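Long-range contacts in translation initiation factor eIF-2B (Pyrococcus horikoshii, PDB 1VB5), which probably catalyses the exchange of GDP for GTP on initiation factor 2 and belongs to the eIF-2B alpha/beta/delta subunit family: residues B[58-66]-B[183-191]; B[29-37]-B[47-55]. All coordinates share one frame; numbering follows the deposited sequence.

Contact 1 (B[58-66]-B[183-191]); sequences VNPSMASLY and VGADMITKD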
loop_
_atom_site.group_PDB
_atom_site.type_symbol
_atom_site.label_atom_id
_atom_site.label_comp_id
_atom_site.label_asym_id
_atom_site.label_seq_id
_atom_site.Cartn_x
_atom_site.Cartn_y
_atom_site.Cartn_z
ATOM N N VAL B 58 -15.616 9.270 19.104
ATOM C CA VAL B 58 -14.347 8.564 19.228
ATOM C C VAL B 58 -13.842 8.168 17.840
ATOM O O VAL B 58 -12.664 8.340 17.527
ATOM C CB VAL B 58 -14.500 7.305 20.102
ATOM C CG1 VAL B 58 -13.205 6.506 20.110
ATOM C CG2 VAL B 58 -14.874 7.712 21.513
ATOM N N ASN B 59 -14.738 7.635 17.015
ATOM C CA ASN B 59 -14.388 7.238 15.655
ATOM C C ASN B 59 -15.652 7.147 14.812
ATOM O O ASN B 59 -16.314 6.109 14.773
ATOM C CB ASN B 59 -13.669 5.890 15.644
ATOM C CG ASN B 59 -13.100 5.552 14.275
ATOM O OD1 ASN B 59 -13.732 5.808 13.248
ATOM N ND2 ASN B 59 -11.908 4.966 14.253
ATOM N N PRO B 60 -16.009 8.246 14.127
ATOM C CA PRO B 60 -17.204 8.287 13.278
ATOM C C PRO B 60 -17.173 7.276 12.129
ATOM O O PRO B 60 -18.153 7.140 11.399
ATOM C CB PRO B 60 -17.222 9.731 12.777
ATOM C CG PRO B 60 -16.557 10.485 13.894
ATOM C CD PRO B 60 -15.399 9.582 14.238
ATOM N N SER B 61 -16.050 6.574 11.970
ATOM C CA SER B 61 -15.916 5.575 10.908
ATOM C C SER B 61 -16.382 4.188 11.358
ATOM O O SER B 61 -16.497 3.274 10.543
ATOM C CB SER B 61 -14.458 5.479 10.432
ATOM O OG SER B 61 -14.028 6.673 9.795
ATOM N N MET B 62 -16.640 4.030 12.652
ATOM C CA MET B 62 -17.076 2.741 13.178
ATOM C C MET B 62 -18.556 2.726 13.536
ATOM O O MET B 62 -18.993 3.383 14.484
ATOM C CB MET B 62 -16.237 2.356 14.397
ATOM C CG MET B 62 -14.806 1.977 14.048
ATOM S SD MET B 62 -13.875 1.399 15.474
ATOM C CE MET B 62 -12.258 1.092 14.736
ATOM N N ALA B 63 -19.318 1.962 12.764
ATOM C CA ALA B 63 -20.755 1.849 12.962
ATOM C C ALA B 63 -21.119 1.185 14.285
ATOM O O ALA B 63 -22.213 1.389 14.801
ATOM C CB ALA B 63 -21.373 1.068 11.807
ATOM N N SER B 64 -20.205 0.392 14.830
ATOM C CA SER B 64 -20.467 -0.298 16.083
ATOM C C SER B 64 -20.728 0.706 17.199
ATOM O O SER B 64 -21.584 0.482 18.056
ATOM C CB SER B 64 -19.290 -1.202 16.454
ATOM O OG SER B 64 -18.125 -0.440 16.700
ATOM N N LEU B 65 -20.001 1.819 17.182
ATOM C CA LEU B 65 -20.181 2.841 18.201
ATOM C C LEU B 65 -21.543 3.513 18.060
ATOM O O LEU B 65 -22.222 3.774 19.054
ATOM C CB LEU B 65 -19.061 3.880 18.110
ATOM C CG LEU B 65 -17.661 3.303 18.330
ATOM C CD1 LEU B 65 -16.622 4.412 18.231
ATOM C CD2 LEU B 65 -17.596 2.631 19.694
ATOM N N TYR B 66 -21.941 3.794 16.824
ATOM C CA TYR B 66 -23.236 4.414 16.570
ATOM C C TYR B 66 -24.373 3.475 16.992
ATOM O O TYR B 66 -25.343 3.910 17.611
ATOM C CB TYR B 66 -23.386 4.748 15.084
ATOM C CG TYR B 66 -24.792 5.148 14.692
ATOM C CD1 TYR B 66 -25.177 6.488 14.653
ATOM C CD2 TYR B 66 -25.748 4.179 14.373
ATOM C CE1 TYR B 66 -26.481 6.854 14.304
ATOM C CE2 TYR B 66 -27.053 4.532 14.028
ATOM C CZ TYR B 66 -27.410 5.864 13.993
ATOM O OH TYR B 66 -28.696 6.203 13.638
ATOM N N VAL B 183 -11.405 -9.769 4.697
ATOM C CA VAL B 183 -11.061 -8.607 5.500
ATOM C C VAL B 183 -12.233 -8.266 6.412
ATOM O O VAL B 183 -13.351 -8.753 6.215
ATOM C CB VAL B 183 -10.739 -7.374 4.617
ATOM C CG1 VAL B 183 -9.582 -7.703 3.664
ATOM C CG2 VAL B 183 -11.972 -6.947 3.830
ATOM N N GLY B 184 -11.971 -7.444 7.419
ATOM C CA GLY B 184 -13.022 -7.046 8.334
ATOM C C GLY B 184 -13.693 -5.791 7.814
ATOM O O GLY B 184 -13.611 -5.485 6.621
ATOM N N ALA B 185 -14.347 -5.060 8.708
ATOM C CA ALA B 185 -15.028 -3.830 8.342
ATOM C C ALA B 185 -15.340 -3.000 9.577
ATOM O O ALA B 185 -15.670 -3.543 10.637
ATOM C CB ALA B 185 -16.315 -4.147 7.601
ATOM N N ASP B 186 -15.224 -1.686 9.434
ATOM C CA ASP B 186 -15.522 -0.762 10.515
ATOM C C ASP B 186 -16.960 -0.289 10.325
ATOM O O ASP B 186 -17.604 0.165 11.262
ATOM C CB ASP B 186 -14.556 0.427 10.471
ATOM C CG ASP B 186 -13.128 0.017 10.763
ATOM O OD1 ASP B 186 -12.797 -0.208 11.949
ATOM O OD2 ASP B 186 -12.336 -0.101 9.806
ATOM N N MET B 187 -17.459 -0.414 9.102
ATOM C CA MET B 187 -18.823 -0.002 8.793
ATOM C C MET B 187 -19.292 -0.486 7.426
ATOM O O MET B 187 -18.513 -0.532 6.468
ATOM C CB MET B 187 -18.942 1.528 8.826
ATOM C CG MET B 187 -20.327 2.034 8.446
ATOM S SD MET B 187 -20.473 3.816 8.225
ATOM C CE MET B 187 -19.824 4.434 9.788
ATOM N N ILE B 188 -20.562 -0.868 7.353
ATOM C CA ILE B 188 -21.172 -1.271 6.096
ATOM C C ILE B 188 -22.201 -0.156 5.928
ATOM O O ILE B 188 -23.156 -0.068 6.707
ATOM C CB ILE B 188 -21.914 -2.628 6.184
ATOM C CG1 ILE B 188 -20.949 -3.756 6.579
ATOM C CG2 ILE B 188 -22.582 -2.928 4.848
ATOM C CD1 ILE B 188 -19.782 -3.974 5.619
ATOM N N THR B 189 -21.993 0.714 4.944
ATOM C CA THR B 189 -22.905 1.829 4.728
ATOM C C THR B 189 -24.294 1.355 4.333
ATOM O O THR B 189 -24.509 0.177 4.047
ATOM C CB THR B 189 -22.378 2.796 3.640
ATOM O OG1 THR B 189 -22.301 2.117 2.381
ATOM C CG2 THR B 189 -20.996 3.306 4.011
ATOM N N LYS B 190 -25.237 2.290 4.324
ATOM C CA LYS B 190 -26.613 1.991 3.966
ATOM C C LYS B 190 -26.714 1.476 2.530
ATOM O O LYS B 190 -27.545 0.622 2.234
ATOM C CB LYS B 190 -27.477 3.246 4.119
ATOM C CG LYS B 190 -28.952 2.994 3.897
ATOM C CD LYS B 190 -29.760 4.275 3.924
ATOM C CE LYS B 190 -31.232 3.981 3.657
ATOM N NZ LYS B 190 -32.051 5.227 3.602
ATOM N N ASP B 191 -25.873 1.996 1.636
ATOM C CA ASP B 191 -25.915 1.557 0.245
ATOM C C ASP B 191 -25.003 0.365 -0.083
ATOM O O ASP B 191 -24.772 0.045 -1.247
ATOM C CB ASP B 191 -25.653 2.746 -0.710
ATOM C CG ASP B 191 -24.447 3.594 -0.305
ATOM O OD1 ASP B 191 -23.927 3.432 0.819
ATOM O OD2 ASP B 191 -24.025 4.444 -1.124
HETATM O O HOH W 1 -17.637 -0.962 13.927
#
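Ala63 and Asp186 illustrate how one backbone carbonyl can hold a turn and a strand edge together. Ala63 N donates to Asp186 O over 2.9 Å with an N-H...O angle of 154°. Water 1 widens the grip, accepting from Ser64 N at 3.0 Å and donating to Asp186 O. A softer CA-H...O contact brings Met62 CA to 3.3 Å from Asp186 O. Asp186 and Met187 form a classic beta bulge opposite Val195, where strand 187-188 forms an outer strand of the small three-stranded antiparallel sheet.

The turn has polar supports of its own. Asn59 OD1 accepts from Ser61 N at 2.8 Å, in the carbonyl plane, closing an Asx turn, while Ser61 OG is hydrogen-bonded to Met233 O and Met235 N.

The two methionines supply most of the side-chain packing. Met62, extended beyond CG, slants across the Asp186 side chain, with its CE methyl 3.1 Å from Asp186 OD1. Met187 CG lies 3.7 Å from Ala63 CB. The bend at the end of the Met187 chain (chi3 -54°) turns CE toward the turn's carbonyls, Met187 CE lying 3.6 Å from Pro60 O.

A single oxygen thus serves two successive amides near the start of helix 63-71, one directly and one through water. In this buried setting the join combines backbone polarity with methionine packing.

Contact 2 (B[29-37]-B[47-55]); sequences AEAFLTLAE and AIMELREEV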
loop_
_atom_site.group_PDB
_atom_site.type_symbol
_atom_site.label_atom_id
_atom_site.label_comp_id
_atom_site.label_asym_id
_atom_site.label_seq_id
_atom_site.Cartn_x
_atom_site.Cartn_y
_atom_site.Cartn_z
ATOM N N ALA B 29 -19.193 0.221 25.798
ATOM C CA ALA B 29 -20.183 -0.379 26.685
ATOM C C ALA B 29 -19.729 -0.181 28.129
ATOM O O ALA B 29 -20.544 0.087 29.014
ATOM C CB ALA B 29 -20.337 -1.862 26.378
ATOM N N GLU B 30 -18.424 -0.314 28.356
ATOM C CA GLU B 30 -17.851 -0.132 29.685
ATOM C C GLU B 30 -18.106 1.290 30.165
ATOM O O GLU B 30 -18.286 1.528 31.359
ATOM C CB GLU B 30 -16.342 -0.387 29.664
ATOM C CG GLU B 30 -15.943 -1.852 29.647
ATOM C CD GLU B 30 -14.433 -2.039 29.559
ATOM O OE1 GLU B 30 -13.702 -1.406 30.358
ATOM O OE2 GLU B 30 -13.978 -2.821 28.693
ATOM N N ALA B 31 -18.116 2.234 29.228
ATOM C CA ALA B 31 -18.354 3.632 29.560
ATOM C C ALA B 31 -19.759 3.792 30.131
ATOM O O ALA B 31 -19.954 4.460 31.148
ATOM C CB ALA B 31 -18.193 4.501 28.319
ATOM N N PHE B 32 -20.739 3.176 29.476
ATOM C CA PHE B 32 -22.117 3.263 29.942
ATOM C C PHE B 32 -22.307 2.526 31.267
ATOM O O PHE B 32 -23.054 2.985 32.123
ATOM C CB PHE B 32 -23.087 2.722 28.886
ATOM C CG PHE B 32 -23.278 3.642 27.713
ATOM C CD1 PHE B 32 -22.534 3.476 26.547
ATOM C CD2 PHE B 32 -24.190 4.690 27.780
ATOM C CE1 PHE B 32 -22.696 4.342 25.464
ATOM C CE2 PHE B 32 -24.360 5.562 26.707
ATOM C CZ PHE B 32 -23.610 5.386 25.545
ATOM N N LEU B 33 -21.628 1.392 31.431
ATOM C CA LEU B 33 -21.714 0.618 32.669
ATOM C C LEU B 33 -21.134 1.435 33.814
ATOM O O LEU B 33 -21.590 1.340 34.956
ATOM C CB LEU B 33 -20.940 -0.698 32.544
ATOM C CG LEU B 33 -21.611 -1.815 31.748
ATOM C CD1 LEU B 33 -20.648 -2.982 31.588
ATOM C CD2 LEU B 33 -22.877 -2.259 32.467
ATOM N N THR B 34 -20.121 2.234 33.493
ATOM C CA THR B 34 -19.459 3.094 34.463
ATOM C C THR B 34 -20.383 4.249 34.836
ATOM O O THR B 34 -20.495 4.620 36.002
ATOM C CB THR B 34 -18.144 3.663 33.881
ATOM O OG1 THR B 34 -17.209 2.593 33.691
ATOM C CG2 THR B 34 -17.542 4.706 34.814
ATOM N N LEU B 35 -21.042 4.811 33.831
ATOM C CA LEU B 35 -21.963 5.918 34.037
ATOM C C LEU B 35 -23.043 5.532 35.055
ATOM O O LEU B 35 -23.462 6.351 35.875
ATOM C CB LEU B 35 -22.617 6.287 32.705
ATOM C CG LEU B 35 -23.442 7.571 32.643
ATOM C CD1 LEU B 35 -22.525 8.768 32.820
ATOM C CD2 LEU B 35 -24.161 7.651 31.307
ATOM N N ALA B 36 -23.479 4.276 34.998
ATOM C CA ALA B 36 -24.515 3.760 35.890
ATOM C C ALA B 36 -24.078 3.623 37.350
ATOM O O ALA B 36 -24.917 3.448 38.235
ATOM C CB ALA B 36 -25.013 2.412 35.373
ATOM N N GLU B 37 -22.775 3.697 37.605
ATOM C CA GLU B 37 -22.259 3.569 38.966
ATOM C C GLU B 37 -21.885 4.913 39.580
ATOM O O GLU B 37 -21.687 5.007 40.789
ATOM C CB GLU B 37 -21.010 2.688 38.989
ATOM C CG GLU B 37 -21.138 1.355 38.288
ATOM C CD GLU B 37 -19.833 0.581 38.307
ATOM O OE1 GLU B 37 -18.784 1.176 37.967
ATOM O OE2 GLU B 37 -19.852 -0.619 38.654
ATOM N N ALA B 47 -26.963 12.568 30.873
ATOM C CA ALA B 47 -25.621 12.005 30.794
ATOM C C ALA B 47 -25.548 10.966 29.679
ATOM O O ALA B 47 -24.542 10.865 28.981
ATOM C CB ALA B 47 -25.243 11.372 32.116
ATOM N N ILE B 48 -26.616 10.192 29.520
ATOM C CA ILE B 48 -26.664 9.171 28.482
ATOM C C ILE B 48 -26.694 9.835 27.105
ATOM O O ILE B 48 -26.104 9.335 26.147
ATOM C CB ILE B 48 -27.900 8.261 28.658
ATOM C CG1 ILE B 48 -27.819 7.544 30.011
ATOM C CG2 ILE B 48 -27.968 7.238 27.534
ATOM C CD1 ILE B 48 -29.014 6.666 30.323
ATOM N N MET B 49 -27.381 10.969 27.017
ATOM C CA MET B 49 -27.476 11.713 25.765
ATOM C C MET B 49 -26.096 12.226 25.375
ATOM O O MET B 49 -25.711 12.182 24.208
ATOM C CB MET B 49 -28.429 12.898 25.927
ATOM C CG MET B 49 -29.876 12.511 26.151
ATOM S SD MET B 49 -30.683 11.986 24.634
ATOM C CE MET B 49 -31.630 13.467 24.249
ATOM N N GLU B 50 -25.357 12.713 26.365
ATOM C CA GLU B 50 -24.023 13.240 26.130
ATOM C C GLU B 50 -23.033 12.129 25.793
ATOM O O GLU B 50 -22.205 12.286 24.898
ATOM C CB GLU B 50 -23.538 14.020 27.359
ATOM C CG GLU B 50 -22.183 14.693 27.164
ATOM C CD GLU B 50 -21.831 15.650 28.291
ATOM O OE1 GLU B 50 -21.708 15.196 29.449
ATOM O OE2 GLU B 50 -21.676 16.862 28.016
ATOM N N LEU B 51 -23.117 11.009 26.508
ATOM C CA LEU B 51 -22.212 9.896 26.252
ATOM C C LEU B 51 -22.492 9.301 24.872
ATOM O O LEU B 51 -21.574 8.856 24.185
ATOM C CB LEU B 51 -22.352 8.819 27.333
ATOM C CG LEU B 51 -21.351 7.663 27.223
ATOM C CD1 LEU B 51 -19.933 8.217 27.154
ATOM C CD2 LEU B 51 -21.501 6.728 28.414
ATOM N N ARG B 52 -23.761 9.293 24.473
ATOM C CA ARG B 52 -24.143 8.781 23.161
ATOM C C ARG B 52 -23.321 9.505 22.098
ATOM O O ARG B 52 -22.796 8.892 21.166
ATOM C CB ARG B 52 -25.624 9.050 22.888
ATOM C CG ARG B 52 -26.574 7.925 23.244
ATOM C CD ARG B 52 -27.982 8.278 22.790
ATOM N NE ARG B 52 -28.898 7.148 22.911
ATOM C CZ ARG B 52 -30.167 7.170 22.511
ATOM N NH1 ARG B 52 -30.676 8.263 21.962
ATOM N NH2 ARG B 52 -30.928 6.093 22.666
ATOM N N GLU B 53 -23.218 10.820 22.258
ATOM C CA GLU B 53 -22.491 11.662 21.322
ATOM C C GLU B 53 -20.977 11.494 21.407
ATOM O O GLU B 53 -20.309 11.355 20.385
ATOM C CB GLU B 53 -22.877 13.120 21.554
ATOM C CG GLU B 53 -22.441 14.062 20.456
ATOM C CD GLU B 53 -23.243 15.348 20.458
ATOM O OE1 GLU B 53 -22.935 16.245 19.640
ATOM O OE2 GLU B 53 -24.185 15.456 21.273
ATOM N N GLU B 54 -20.438 11.497 22.621
ATOM C CA GLU B 54 -18.999 11.348 22.812
ATOM C C GLU B 54 -18.478 10.001 22.319
ATOM O O GLU B 54 -17.384 9.918 21.768
ATOM C CB GLU B 54 -18.639 11.523 24.291
ATOM C CG GLU B 54 -18.979 12.894 24.849
ATOM C CD GLU B 54 -18.373 14.020 24.032
ATOM O OE1 GLU B 54 -17.133 14.044 23.876
ATOM O OE2 GLU B 54 -19.139 14.879 23.546
ATOM N N VAL B 55 -19.261 8.948 22.529
ATOM C CA VAL B 55 -18.870 7.610 22.105
ATOM C C VAL B 55 -18.744 7.534 20.586
ATOM O O VAL B 55 -17.808 6.937 20.062
ATOM C CB VAL B 55 -19.894 6.558 22.581
ATOM C CG1 VAL B 55 -19.537 5.193 22.029
ATOM C CG2 VAL B 55 -19.912 6.509 24.099
#
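Phe32 and Leu51 lie at the heart of an antiparallel helical hairpin, a buried and almost wholly apolar contact in the N-terminal helical part of the chain. Helices 21-38 and 41-58 follow each other with hardly any link between them. Over these segments their axes approach to 10.9 Å, with 160° between their directions, and no hydrogen bond crosses the interface.

The Phe32 ring carries much of the packing. Leu51 CD2 sits over the centre of one face of Phe32, 3.4 Å from the ring centroid and 12° off its normal, a close CH-pi contact. With CG anti to its carbonyl carbon (chi1 -74°), Phe32 carries the ring across to the partner helix. Ile48 CG2 meets the edge of the ring near its plane, 4.1 Å from Phe32 CE2, and Val55 approaches it obliquely. The CD2 methyl of Leu51 also packs against Ala31 CB at 4.0 Å.

One turn further on, both methyls of Leu35 pack near Ala47, with CD2 reaching on to Ile48 and Leu51. Leu35 CD1 lies 3.8 Å from Ala47 CB, and Leu35 CD2 lies 3.9 Å from Ile48 CG1. One leucine thus covers the aromatic face, while the other fills the end of the hairpin nearer its link.

Around this pair, helix 4-14 places Val6 against Leu51 and Thr34, helix 78-106 packs on Leu33, and helix 63-71 meets Val55 through Leu65 and Leu68. Arg52 NH2 is hydrogen-bonded to Ile72 O just beyond that last helix.

Overall arrangement
Both contacts are buried, but they occupy different parts of the fold. The centre of contact 1 lies about 7 Å from the centre of the chain, that of contact 2 about 21 Å, with the two contact centres about 19 Å apart. Contact 2 joins helices close in sequence almost through hydrocarbon alone, whereas contact 1 brings together segments more than a hundred residues apart, a turn entering helix 63-71 and the edge of a small antiparallel sheet, through backbone hydrogen bonding, water and methionine packing. They are in series along the chain: helix 41-58 leads into helix 63-71, and Leu65 CD1 lies 3.3 Å from Val55 O, packing helix 63-71, whose start holds contact 1, against the second helix of the hairpin.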